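Side-chain contacts in GTP-binding protein (Thermus thermophilus, PDB 2DBY), which binds GDP and is probably an ATPase that associates with the 70S ribosome and its 50S subunit: residues D37-V42 with D75-V80; Q92-I97 with P197-K202; V100-H105 with Y279-L284; P203-A208 with A275-R280. One frame throughout, in Å; residues are numbered along the deposited sequence.

Contact 1 (D37-V42 with D75-V80)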
loop_
_atom_site.group_PDB
_atom_site.type_symbol
_atom_site.label_atom_id
_atom_site.label_comp_id
_atom_site.label_asym_id
_atom_site.label_seq_id
_atom_site.Cartn_x
_atom_site.Cartn_y
_atom_site.Cartn_z
ATOM N N ASP A 37 0.778 -11.649 -14.322
ATOM C CA ASP A 37 -0.558 -12.149 -14.003
ATOM C C ASP A 37 -1.598 -11.138 -14.478
ATOM O O ASP A 37 -1.448 -9.936 -14.246
ATOM C CB ASP A 37 -0.649 -12.382 -12.484
ATOM C CG ASP A 37 -1.970 -13.002 -12.043
ATOM O OD1 ASP A 37 -1.950 -13.729 -11.029
ATOM O OD2 ASP A 37 -3.024 -12.761 -12.664
ATOM N N LYS A 38 -2.631 -11.608 -15.158
ATOM C CA LYS A 38 -3.658 -10.705 -15.673
ATOM C C LYS A 38 -4.370 -9.939 -14.549
ATOM O O LYS A 38 -4.950 -8.877 -14.779
ATOM C CB LYS A 38 -4.687 -11.476 -16.522
ATOM C CG LYS A 38 -5.592 -12.430 -15.742
ATOM C CD LYS A 38 -6.721 -12.938 -16.642
ATOM C CE LYS A 38 -7.819 -13.643 -15.850
ATOM N NZ LYS A 38 -9.011 -13.958 -16.719
ATOM N N ASN A 39 -4.314 -10.462 -13.326
ATOM C CA ASN A 39 -4.988 -9.801 -12.203
ATOM C C ASN A 39 -4.113 -8.857 -11.406
ATOM O O ASN A 39 -4.569 -8.312 -10.405
ATOM C CB ASN A 39 -5.550 -10.846 -11.239
ATOM C CG ASN A 39 -6.699 -11.626 -11.846
ATOM O OD1 ASN A 39 -7.557 -11.050 -12.513
ATOM N ND2 ASN A 39 -6.724 -12.936 -11.618
ATOM N N VAL A 40 -2.886 -8.646 -11.870
ATOM C CA VAL A 40 -1.920 -7.809 -11.162
ATOM C C VAL A 40 -1.420 -6.634 -12.009
ATOM O O VAL A 40 -0.967 -6.818 -13.148
ATOM C CB VAL A 40 -0.691 -8.668 -10.728
ATOM C CG1 VAL A 40 0.288 -7.821 -9.916
ATOM C CG2 VAL A 40 -1.145 -9.913 -9.905
ATOM N N GLY A 41 -1.507 -5.418 -11.465
ATOM C CA GLY A 41 -1.039 -4.276 -12.236
ATOM C C GLY A 41 -0.616 -3.197 -11.264
ATOM O O GLY A 41 -0.779 -3.362 -10.054
ATOM N N VAL A 42 -0.080 -2.103 -11.775
ATOM C CA VAL A 42 0.337 -1.025 -10.887
ATOM C C VAL A 42 -0.256 0.301 -11.312
ATOM O O VAL A 42 -0.696 0.471 -12.459
ATOM C CB VAL A 42 1.869 -0.871 -10.848
ATOM C CG1 VAL A 42 2.529 -2.172 -10.422
ATOM C CG2 VAL A 42 2.381 -0.449 -12.201
ATOM N N ASP A 75 -6.342 -8.002 -8.344
ATOM C CA ASP A 75 -7.775 -8.242 -8.350
ATOM C C ASP A 75 -7.878 -9.608 -7.699
ATOM O O ASP A 75 -7.547 -10.616 -8.340
ATOM C CB ASP A 75 -8.331 -8.340 -9.779
ATOM C CG ASP A 75 -9.844 -8.579 -9.810
ATOM O OD1 ASP A 75 -10.451 -8.791 -8.736
ATOM O OD2 ASP A 75 -10.433 -8.554 -10.919
ATOM N N ILE A 76 -8.354 -9.636 -6.450
ATOM C CA ILE A 76 -8.443 -10.890 -5.713
ATOM C C ILE A 76 -9.598 -11.674 -6.241
ATOM O O ILE A 76 -10.757 -11.247 -6.191
ATOM C CB ILE A 76 -8.632 -10.677 -4.217
ATOM C CG1 ILE A 76 -7.380 -10.013 -3.614
ATOM C CG2 ILE A 76 -8.920 -12.039 -3.544
ATOM C CD1 ILE A 76 -6.143 -10.883 -3.572
ATOM N N ALA A 77 -9.249 -12.850 -6.717
ATOM C CA ALA A 77 -10.188 -13.746 -7.330
ATOM C C ALA A 77 -10.654 -14.856 -6.408
ATOM O O ALA A 77 -9.848 -15.429 -5.661
ATOM C CB ALA A 77 -9.544 -14.327 -8.535
ATOM N N GLY A 78 -11.960 -15.130 -6.462
ATOM C CA GLY A 78 -12.522 -16.213 -5.679
ATOM C C GLY A 78 -13.853 -16.026 -4.995
ATOM O O GLY A 78 -14.214 -14.929 -4.536
ATOM N N LEU A 79 -14.604 -17.118 -4.930
ATOM C CA LEU A 79 -15.892 -17.111 -4.240
ATOM C C LEU A 79 -15.465 -16.899 -2.775
ATOM O O LEU A 79 -14.471 -17.499 -2.331
ATOM C CB LEU A 79 -16.605 -18.469 -4.423
ATOM C CG LEU A 79 -17.871 -18.798 -3.587
ATOM C CD1 LEU A 79 -18.834 -19.705 -4.384
ATOM C CD2 LEU A 79 -17.465 -19.483 -2.261
ATOM N N VAL A 80 -16.189 -16.052 -2.043
ATOM C CA VAL A 80 -15.824 -15.739 -0.655
ATOM C C VAL A 80 -16.425 -16.639 0.439
ATOM O O VAL A 80 -15.682 -17.266 1.219
ATOM C CB VAL A 80 -16.202 -14.273 -0.301
ATOM C CG1 VAL A 80 -15.754 -13.939 1.121
ATOM C CG2 VAL A 80 -15.541 -13.307 -1.287
#
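Asn-39 lays its side chain against the backbone of Asp-75 while its own carbonyl O accepts the N-H of that residue. Its CB sits 3.5 Å from Asp-75 O, and CG stays near the same carbonyl oxygen at 3.7 Å. With CG placed beside its own backbone N (chi1 -68°), the amide is carried alongside the Asp-75 main chain. At the tip the two branches part: OD1 approaches Asp-75 CB at 3.9 Å, whereas ND2 heads for the methyl group of Ala-77, a looser approach of 4.4 Å to its CB. The amide and the carboxylate of Asp-75 are turned against each other, their planes 71° apart. Asp-75 opens the Asp-Ile-Ala-Gly sequence, the DxxG (G3) motif of P-loop GTPases, at the end of strand 66-75, which pairs antiparallel with strand 40-44. The pairing is carried to its edge by a nearly straight bond, Asp-75 N to Asn-39 O, 2.7 Å. Behind it, a type I turn from Asp-37 to Val-40 is braced by an Asx turn in which Asp-37 OD2 takes the Asn-39 N-H at 2.7 Å, from 38° out of the carboxylate plane. Outside the two segments, Asp-75 OD1 forms a salt bridge with NZ of GDP-binding Lys-14.

Contact 2 (Q92-I97 with P197-K202)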
loop_
_atom_site.group_PDB
_atom_site.type_symbol
_atom_site.label_atom_id
_atom_site.label_comp_id
_atom_site.label_asym_id
_atom_site.label_seq_id
_atom_site.Cartn_x
_atom_site.Cartn_y
_atom_site.Cartn_z
ATOM N N GLN A 92 -9.734 -20.742 -2.535
ATOM C CA GLN A 92 -8.935 -19.972 -3.492
ATOM C C GLN A 92 -8.839 -18.516 -3.047
ATOM O O GLN A 92 -7.785 -17.915 -3.101
ATOM C CB GLN A 92 -9.557 -20.041 -4.887
ATOM C CG GLN A 92 -9.377 -21.383 -5.599
ATOM C CD GLN A 92 -7.952 -21.619 -6.065
ATOM O OE1 GLN A 92 -7.032 -21.771 -5.256
ATOM N NE2 GLN A 92 -7.761 -21.648 -7.381
ATOM N N PHE A 93 -9.956 -17.956 -2.607
ATOM C CA PHE A 93 -9.974 -16.581 -2.131
ATOM C C PHE A 93 -8.992 -16.417 -0.971
ATOM O O PHE A 93 -8.185 -15.498 -0.958
ATOM C CB PHE A 93 -11.397 -16.217 -1.704
ATOM C CG PHE A 93 -11.524 -14.817 -1.129
ATOM C CD1 PHE A 93 -11.561 -13.710 -1.970
ATOM C CD2 PHE A 93 -11.614 -14.621 0.260
ATOM C CE1 PHE A 93 -11.695 -12.395 -1.438
ATOM C CE2 PHE A 93 -11.743 -13.335 0.815
ATOM C CZ PHE A 93 -11.786 -12.203 -0.040
ATOM N N LEU A 94 -9.038 -17.311 0.012
ATOM C CA LEU A 94 -8.109 -17.205 1.136
ATOM C C LEU A 94 -6.659 -17.320 0.665
ATOM O O LEU A 94 -5.777 -16.618 1.156
ATOM C CB LEU A 94 -8.369 -18.309 2.165
ATOM C CG LEU A 94 -9.734 -18.273 2.860
ATOM C CD1 LEU A 94 -9.906 -19.539 3.725
ATOM C CD2 LEU A 94 -9.823 -16.998 3.735
ATOM N N ALA A 95 -6.409 -18.219 -0.277
ATOM C CA ALA A 95 -5.045 -18.397 -0.764
ATOM C C ALA A 95 -4.541 -17.118 -1.418
ATOM O O ALA A 95 -3.365 -16.761 -1.266
ATOM C CB ALA A 95 -4.984 -19.535 -1.757
ATOM N N HIS A 96 -5.419 -16.456 -2.160
ATOM C CA HIS A 96 -5.052 -15.209 -2.839
ATOM C C HIS A 96 -4.833 -14.091 -1.832
ATOM O O HIS A 96 -3.874 -13.320 -1.966
ATOM C CB HIS A 96 -6.108 -14.824 -3.872
ATOM C CG HIS A 96 -6.150 -15.746 -5.051
ATOM N ND1 HIS A 96 -7.287 -15.943 -5.807
ATOM C CD2 HIS A 96 -5.194 -16.529 -5.601
ATOM C CE1 HIS A 96 -7.028 -16.811 -6.769
ATOM N NE2 HIS A 96 -5.766 -17.183 -6.667
ATOM N N ILE A 97 -5.697 -14.006 -0.819
ATOM C CA ILE A 97 -5.559 -12.977 0.232
ATOM C C ILE A 97 -4.228 -13.131 0.975
ATOM O O ILE A 97 -3.582 -12.141 1.369
ATOM C CB ILE A 97 -6.722 -13.073 1.276
ATOM C CG1 ILE A 97 -7.999 -12.513 0.678
ATOM C CG2 ILE A 97 -6.368 -12.275 2.551
ATOM C CD1 ILE A 97 -7.961 -11.018 0.550
ATOM N N PRO A 197 1.547 -14.407 9.844
ATOM C CA PRO A 197 0.810 -13.266 9.277
ATOM C C PRO A 197 -0.675 -13.521 9.119
ATOM O O PRO A 197 -1.135 -13.866 8.037
ATOM C CB PRO A 197 1.505 -13.026 7.919
ATOM C CG PRO A 197 2.826 -13.749 8.030
ATOM C CD PRO A 197 2.482 -14.979 8.858
ATOM N N LEU A 198 -1.424 -13.327 10.202
ATOM C CA LEU A 198 -2.869 -13.546 10.196
ATOM C C LEU A 198 -3.550 -12.690 9.132
ATOM O O LEU A 198 -3.153 -11.551 8.885
ATOM C CB LEU A 198 -3.477 -13.210 11.563
ATOM C CG LEU A 198 -3.005 -14.123 12.701
ATOM C CD1 LEU A 198 -3.712 -13.691 14.001
ATOM C CD2 LEU A 198 -3.303 -15.584 12.362
ATOM N N LEU A 199 -4.581 -13.249 8.505
ATOM C CA LEU A 199 -5.280 -12.519 7.458
ATOM C C LEU A 199 -5.905 -11.216 7.962
ATOM O O LEU A 199 -5.884 -10.191 7.253
ATOM C CB LEU A 199 -6.363 -13.407 6.844
ATOM C CG LEU A 199 -5.825 -14.741 6.308
ATOM C CD1 LEU A 199 -6.977 -15.431 5.590
ATOM C CD2 LEU A 199 -4.626 -14.552 5.320
ATOM N N THR A 200 -6.458 -11.247 9.172
ATOM C CA THR A 200 -7.093 -10.058 9.732
ATOM C C THR A 200 -6.106 -9.073 10.347
ATOM O O THR A 200 -6.520 -8.040 10.881
ATOM C CB THR A 200 -8.185 -10.398 10.791
ATOM O OG1 THR A 200 -7.591 -11.115 11.872
ATOM C CG2 THR A 200 -9.288 -11.251 10.162
ATOM N N ALA A 201 -4.815 -9.387 10.256
ATOM C CA ALA A 201 -3.766 -8.475 10.732
ATOM C C ALA A 201 -3.342 -7.545 9.571
ATOM O O ALA A 201 -2.688 -6.507 9.796
ATOM C CB ALA A 201 -2.540 -9.277 11.261
ATOM N N LYS A 202 -3.697 -7.907 8.337
ATOM C CA LYS A 202 -3.346 -7.057 7.193
ATOM C C LYS A 202 -4.134 -5.740 7.247
ATOM O O LYS A 202 -5.330 -5.719 7.584
ATOM C CB LYS A 202 -3.654 -7.777 5.855
ATOM C CG LYS A 202 -2.944 -9.136 5.707
ATOM C CD LYS A 202 -3.408 -9.892 4.449
ATOM C CE LYS A 202 -2.814 -11.303 4.384
ATOM N NZ LYS A 202 -1.357 -11.306 4.047
#
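Leu-94 and Ile-97, on the flank of helix 91-98, face Leu-199 in the short 3-10 turn and Lys-202 just after it, before strand 204-209; the contact thus joins the helix after the DxxG loop of this P-loop GTPase fold to the entry of a strand about a hundred residues on. The apolar contacts centre on Leu-199, whose two methyl groups divide the work. CD1 meets Leu-94 CD2 at 3.7 Å, the two side chains crossing at about a right angle, and CD2 meets Ile-97 CG2 at 4.0 Å. Ile-97 can serve two directions because its branches diverge: CG2, anti to the backbone N, turns to the 3-10 turn, while CG1 rises 3.8 Å above the plane of the Phe-93 ring, near its rim. The polar part belongs to Lys-202, which runs extended as far as CE and then bends (chi4 -73°). Its ammonium group is held by Val-100 O, with a weak second bond to Arg-98 O, which places the charge among carbonyl groups at the end of the helix. Next to that charge, and probably polarised by it, the methylene CE comes within 3.2 Å of Ile-97 O and lies 4.1 Å from Ile-97 CG2.

Contact 3 (V100-H105 with Y279-L284); sequences VAAIAH and YRALDL. With FMT (formic acid), chain C.
A Schellman motif ends helix 270-281, and within it Ala-281 and Leu-282 rest on Ala-101 and Ala-102, where the chain enters strand 102-108 of the central sheet. The helix is closed by two backbone bonds, Asp-283 N to Arg-280 O at 2.9 Å and Leu-284 N to Tyr-279 O at 3.0 Å, with Asp-283 taking the positive phi (56°) that the motif demands. CD2 of Leu-282 takes part in two of the three close pairs. CG stands beside the backbone N (chi1 -65°), and with CD1 continuing the chain, the other branch, CD2, is turned to lie 4.0 Å from Ala-102 CB and 3.2 Å from Ala-101 CB; the latter pair is closer than two methyls usually come, and its exact value is doubtful. Next to it the methyl groups of Ala-102 and Ala-281 meet, CB to CB, at 3.9 Å. Further along the strand, His-105 donates from ND1 to O1 of a formic acid molecule, probably picked up during crystallisation, over 2.9 Å at 167°, with O1 near the ring plane. The chemistry between the two segments is purely apolar, so the contact rests on shape and burial of small methyl groups, without directional bonds.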
loop_
_atom_site.group_PDB
_atom_site.type_symbol
_atom_site.label_atom_id
_atom_site.label_comp_id
_atom_site.label_asym_id
_atom_site.label_seq_id
_atom_site.Cartn_x
_atom_site.Cartn_y
_atom_site.Cartn_z
ATOM N N VAL A 100 -1.174 -11.038 -0.459
ATOM C CA VAL A 100 -1.047 -9.580 -0.533
ATOM C C VAL A 100 -0.769 -9.022 0.858
ATOM O O VAL A 100 -1.044 -9.685 1.853
ATOM C CB VAL A 100 -2.310 -8.912 -1.107
ATOM C CG1 VAL A 100 -2.460 -9.329 -2.587
ATOM C CG2 VAL A 100 -3.546 -9.326 -0.301
ATOM N N ALA A 101 -0.235 -7.805 0.912
ATOM C CA ALA A 101 0.132 -7.160 2.182
ATOM C C ALA A 101 -0.955 -6.309 2.819
ATOM O O ALA A 101 -0.900 -6.004 4.009
ATOM C CB ALA A 101 1.372 -6.310 1.965
ATOM N N ALA A 102 -1.922 -5.903 2.013
ATOM C CA ALA A 102 -3.051 -5.095 2.477
ATOM C C ALA A 102 -4.256 -5.451 1.625
ATOM O O ALA A 102 -4.110 -6.020 0.530
ATOM C CB ALA A 102 -2.720 -3.565 2.392
ATOM N N ILE A 103 -5.445 -5.104 2.117
ATOM C CA ILE A 103 -6.697 -5.420 1.453
ATOM C C ILE A 103 -7.510 -4.137 1.238
ATOM O O ILE A 103 -7.592 -3.290 2.131
ATOM C CB ILE A 103 -7.538 -6.386 2.350
ATOM C CG1 ILE A 103 -6.778 -7.704 2.530
ATOM C CG2 ILE A 103 -8.932 -6.582 1.742
ATOM C CD1 ILE A 103 -7.432 -8.673 3.522
ATOM N N ALA A 104 -8.096 -3.988 0.058
ATOM C CA ALA A 104 -8.944 -2.831 -0.206
ATOM C C ALA A 104 -10.277 -3.478 -0.602
ATOM O O ALA A 104 -10.369 -4.211 -1.594
ATOM C CB ALA A 104 -8.367 -1.983 -1.357
ATOM N N HIS A 105 -11.313 -3.206 0.178
ATOM C CA HIS A 105 -12.618 -3.820 -0.048
ATOM C C HIS A 105 -13.558 -2.789 -0.640
ATOM O O HIS A 105 -13.859 -1.778 -0.004
ATOM C CB HIS A 105 -13.161 -4.359 1.310
ATOM C CG HIS A 105 -14.416 -5.184 1.197
ATOM N ND1 HIS A 105 -14.833 -6.034 2.204
ATOM C CD2 HIS A 105 -15.326 -5.312 0.198
ATOM C CE1 HIS A 105 -15.945 -6.647 1.832
ATOM N NE2 HIS A 105 -16.269 -6.226 0.618
ATOM N N TYR A 279 -0.265 3.131 -0.508
ATOM C CA TYR A 279 1.119 3.403 -0.127
ATOM C C TYR A 279 1.192 3.457 1.396
ATOM O O TYR A 279 2.095 2.877 2.001
ATOM C CB TYR A 279 1.570 4.753 -0.707
ATOM C CG TYR A 279 3.037 4.827 -1.105
ATOM C CD1 TYR A 279 3.548 3.999 -2.112
ATOM C CD2 TYR A 279 3.886 5.796 -0.552
ATOM C CE1 TYR A 279 4.853 4.140 -2.569
ATOM C CE2 TYR A 279 5.201 5.948 -1.006
ATOM C CZ TYR A 279 5.671 5.120 -2.016
ATOM O OH TYR A 279 6.935 5.284 -2.510
ATOM N N ARG A 280 0.231 4.147 2.016
ATOM C CA ARG A 280 0.199 4.255 3.473
ATOM C C ARG A 280 -0.077 2.912 4.131
ATOM O O ARG A 280 0.544 2.565 5.133
ATOM C CB ARG A 280 -0.874 5.258 3.938
ATOM C CG ARG A 280 -0.551 6.727 3.600
ATOM C CD ARG A 280 -1.525 7.674 4.296
ATOM N NE ARG A 280 -2.886 7.577 3.764
ATOM C CZ ARG A 280 -3.315 8.224 2.679
ATOM N NH1 ARG A 280 -2.502 9.025 1.999
ATOM N NH2 ARG A 280 -4.561 8.083 2.282
ATOM N N ALA A 281 -1.008 2.152 3.566
ATOM C CA ALA A 281 -1.364 0.853 4.136
ATOM C C ALA A 281 -0.171 -0.084 4.128
ATOM O O ALA A 281 0.030 -0.868 5.074
ATOM C CB ALA A 281 -2.528 0.225 3.344
ATOM N N LEU A 282 0.621 -0.022 3.065
ATOM C CA LEU A 282 1.793 -0.881 2.931
ATOM C C LEU A 282 2.996 -0.323 3.714
ATOM O O LEU A 282 4.080 -0.915 3.699
ATOM C CB LEU A 282 2.162 -1.061 1.447
ATOM C CG LEU A 282 1.117 -1.804 0.597
ATOM C CD1 LEU A 282 1.477 -1.763 -0.899
ATOM C CD2 LEU A 282 1.011 -3.228 1.080
ATOM N N ASP A 283 2.783 0.805 4.391
ATOM C CA ASP A 283 3.813 1.491 5.196
ATOM C C ASP A 283 5.052 1.810 4.370
ATOM O O ASP A 283 6.179 1.532 4.780
ATOM C CB ASP A 283 4.222 0.622 6.382
ATOM C CG ASP A 283 4.918 1.415 7.478
ATOM O OD1 ASP A 283 5.571 0.779 8.333
ATOM O OD2 ASP A 283 4.807 2.666 7.501
ATOM N N LEU A 284 4.842 2.431 3.217
ATOM C CA LEU A 284 5.950 2.722 2.322
ATOM C C LEU A 284 6.366 4.179 2.313
ATOM O O LEU A 284 5.620 5.057 2.754
ATOM C CB LEU A 284 5.556 2.321 0.905
ATOM C CG LEU A 284 5.064 0.883 0.766
ATOM C CD1 LEU A 284 4.558 0.673 -0.659
ATOM C CD2 LEU A 284 6.204 -0.083 1.105
HETATM C C FMT C . -12.726 -6.580 4.509
HETATM O O1 FMT C . -13.861 -6.436 4.954
HETATM O O2 FMT C . -11.714 -6.999 5.322
#

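Contact 4 (P203-A208 with A275-R280)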
loop_
_atom_site.group_PDB
_atom_site.type_symbol
_atom_site.label_atom_id
_atom_site.label_comp_id
_atom_site.label_asym_id
_atom_site.label_seq_id
_atom_site.Cartn_x
_atom_site.Cartn_y
_atom_site.Cartn_z
ATOM N N PRO A 203 -3.472 -4.620 6.924
ATOM C CA PRO A 203 -4.176 -3.330 6.945
ATOM C C PRO A 203 -5.313 -3.397 5.940
ATOM O O PRO A 203 -5.208 -4.069 4.899
ATOM C CB PRO A 203 -3.105 -2.340 6.495
ATOM C CG PRO A 203 -1.843 -2.970 6.992
ATOM C CD PRO A 203 -2.026 -4.432 6.705
ATOM N N VAL A 204 -6.378 -2.660 6.224
ATOM C CA VAL A 204 -7.541 -2.656 5.334
ATOM C C VAL A 204 -7.961 -1.251 4.956
ATOM O O VAL A 204 -7.878 -0.326 5.793
ATOM C CB VAL A 204 -8.770 -3.321 6.012
ATOM C CG1 VAL A 204 -10.039 -3.045 5.171
ATOM C CG2 VAL A 204 -8.563 -4.825 6.164
ATOM N N ILE A 205 -8.358 -1.097 3.689
ATOM C CA ILE A 205 -8.904 0.168 3.181
ATOM C C ILE A 205 -10.326 -0.152 2.715
ATOM O O ILE A 205 -10.524 -1.094 1.963
ATOM C CB ILE A 205 -8.134 0.666 1.937
ATOM C CG1 ILE A 205 -6.676 0.941 2.275
ATOM C CG2 ILE A 205 -8.822 1.945 1.369
ATOM C CD1 ILE A 205 -5.793 0.924 1.017
ATOM N N TYR A 206 -11.329 0.586 3.182
ATOM C CA TYR A 206 -12.679 0.353 2.700
ATOM C C TYR A 206 -12.796 1.372 1.567
ATOM O O TYR A 206 -12.587 2.565 1.796
ATOM C CB TYR A 206 -13.713 0.700 3.766
ATOM C CG TYR A 206 -13.937 -0.357 4.830
ATOM C CD1 TYR A 206 -14.576 -0.023 6.019
ATOM C CD2 TYR A 206 -13.542 -1.669 4.643
ATOM C CE1 TYR A 206 -14.818 -0.972 7.000
ATOM C CE2 TYR A 206 -13.779 -2.643 5.617
ATOM C CZ TYR A 206 -14.423 -2.276 6.798
ATOM O OH TYR A 206 -14.681 -3.215 7.770
ATOM N N VAL A 207 -13.111 0.904 0.361
ATOM C CA VAL A 207 -13.223 1.796 -0.797
ATOM C C VAL A 207 -14.715 2.012 -1.023
ATOM O O VAL A 207 -15.413 1.120 -1.518
ATOM C CB VAL A 207 -12.585 1.132 -2.056
ATOM C CG1 VAL A 207 -12.700 2.061 -3.256
ATOM C CG2 VAL A 207 -11.118 0.814 -1.786
ATOM N N ALA A 208 -15.204 3.175 -0.615
ATOM C CA ALA A 208 -16.633 3.487 -0.769
ATOM C C ALA A 208 -16.884 3.944 -2.197
ATOM O O ALA A 208 -16.458 5.039 -2.581
ATOM C CB ALA A 208 -17.053 4.597 0.230
ATOM N N ALA A 275 -4.133 4.937 -4.692
ATOM C CA ALA A 275 -2.723 4.588 -4.700
ATOM C C ALA A 275 -2.029 5.138 -3.443
ATOM O O ALA A 275 -1.216 4.453 -2.812
ATOM C CB ALA A 275 -2.048 5.143 -5.996
ATOM N N ARG A 276 -2.360 6.375 -3.076
ATOM C CA ARG A 276 -1.764 6.997 -1.895
ATOM C C ARG A 276 -2.231 6.295 -0.618
ATOM O O ARG A 276 -1.475 6.183 0.349
ATOM C CB ARG A 276 -2.112 8.493 -1.837
ATOM C CG ARG A 276 -1.344 9.358 -2.854
ATOM C CD ARG A 276 -1.425 10.863 -2.520
ATOM N NE ARG A 276 -2.801 11.349 -2.441
ATOM C CZ ARG A 276 -3.478 11.511 -1.308
ATOM N NH1 ARG A 276 -2.903 11.237 -0.142
ATOM N NH2 ARG A 276 -4.738 11.922 -1.337
ATOM N N ALA A 277 -3.474 5.827 -0.611
ATOM C CA ALA A 277 -3.997 5.113 0.557
ATOM C C ALA A 277 -3.288 3.756 0.629
ATOM O O ALA A 277 -2.955 3.281 1.716
ATOM C CB ALA A 277 -5.523 4.915 0.456
ATOM N N GLY A 278 -3.038 3.155 -0.535
ATOM C CA GLY A 278 -2.341 1.872 -0.554
ATOM C C GLY A 278 -0.896 2.038 -0.095
ATOM O O GLY A 278 -0.352 1.201 0.613
ATOM N N TYR A 279 -0.265 3.131 -0.508
ATOM C CA TYR A 279 1.119 3.403 -0.127
ATOM C C TYR A 279 1.192 3.457 1.396
ATOM O O TYR A 279 2.095 2.877 2.001
ATOM C CB TYR A 279 1.570 4.753 -0.707
ATOM C CG TYR A 279 3.037 4.827 -1.105
ATOM C CD1 TYR A 279 3.548 3.999 -2.112
ATOM C CD2 TYR A 279 3.886 5.796 -0.552
ATOM C CE1 TYR A 279 4.853 4.140 -2.569
ATOM C CE2 TYR A 279 5.201 5.948 -1.006
ATOM C CZ TYR A 279 5.671 5.120 -2.016
ATOM O OH TYR A 279 6.935 5.284 -2.510
ATOM N N ARG A 280 0.231 4.147 2.016
ATOM C CA ARG A 280 0.199 4.255 3.473
ATOM C C ARG A 280 -0.077 2.912 4.131
ATOM O O ARG A 280 0.544 2.565 5.133
ATOM C CB ARG A 280 -0.874 5.258 3.938
ATOM C CG ARG A 280 -0.551 6.727 3.600
ATOM C CD ARG A 280 -1.525 7.674 4.296
ATOM N NE ARG A 280 -2.886 7.577 3.764
ATOM C CZ ARG A 280 -3.315 8.224 2.679
ATOM N NH1 ARG A 280 -2.502 9.025 1.999
ATOM N NH2 ARG A 280 -4.561 8.083 2.282
#
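Beside Ala-277, the residue on which Ile-205 packs, the guanidinium of Arg-280 lies flat along its own helix, 270-281, which packs on strand 204-209 in the parallel part of the sheet of the P-loop GTPase fold. One of its faces covers Arg-276 O and Ala-277 CA, each 3.4 Å from the plane and offset toward the rim. At its edge, in plane, comes NH1 of Arg-276, a meeting of two donors that cannot bond; since Arg-276 is disordered over two conformers, this closeness is uncertain. In the conformer given, Arg-276 NE forms a salt bridge to Glu-268. Tyr-279, whose CB points away from the strand, has Leu-284 CB 3.8 Å above the centre of one ring face, and its hydroxyl is hydrogen-bonded to Thr-286 and Thr-299. The strand leads directly to Asn-209, a GDP-binding residue. Between the two segments Ile-205 alone carries the touch from the strand, with Val-207 on Leu-274 as a neighbouring contact to the same helix. Ile-205 sends CG1 past its backbone N (chi1 -62°) and continues extended (chi2 159°), which thrusts CD1 outward to the helix as the touching atom. That methyl finds the small Ala-277 side chain at 4.0 Å, CD1 to CB, and equally the peptide between Ala-277 and Gly-278. Val-239 of the adjoining strand touches both Ile-205 and Ala-277, and Ala-281 also lies on Ile-205. On the backbone, Ile-205 CD1 stands 3.8 Å from Ala-277 O and 3.9 Å from Gly-278 N.

From the N terminus, contact 1 closes first, folding the edge of strand 40-44 onto the DxxG loop; it is complete before any other begins. Contact 2 then opens on helix 91-98 and closes about a hundred residues later at the entry to strand 204-209. Contact 3 opens within that loop, on strand 102-108, and closes at residues 279-284, so the two cross; they also touch through Ile-97 and Ile-103. Contact 4 starts where contact 2 ends, opens inside the span of contact 3 and ends on the same stretch, sharing Tyr-279 and Arg-280. Contacts 3 and 4 thereby fix helix 270-281 to neighbouring strands, while contact 1 meets contact 2 through Ala-77 O and His-96 ND1.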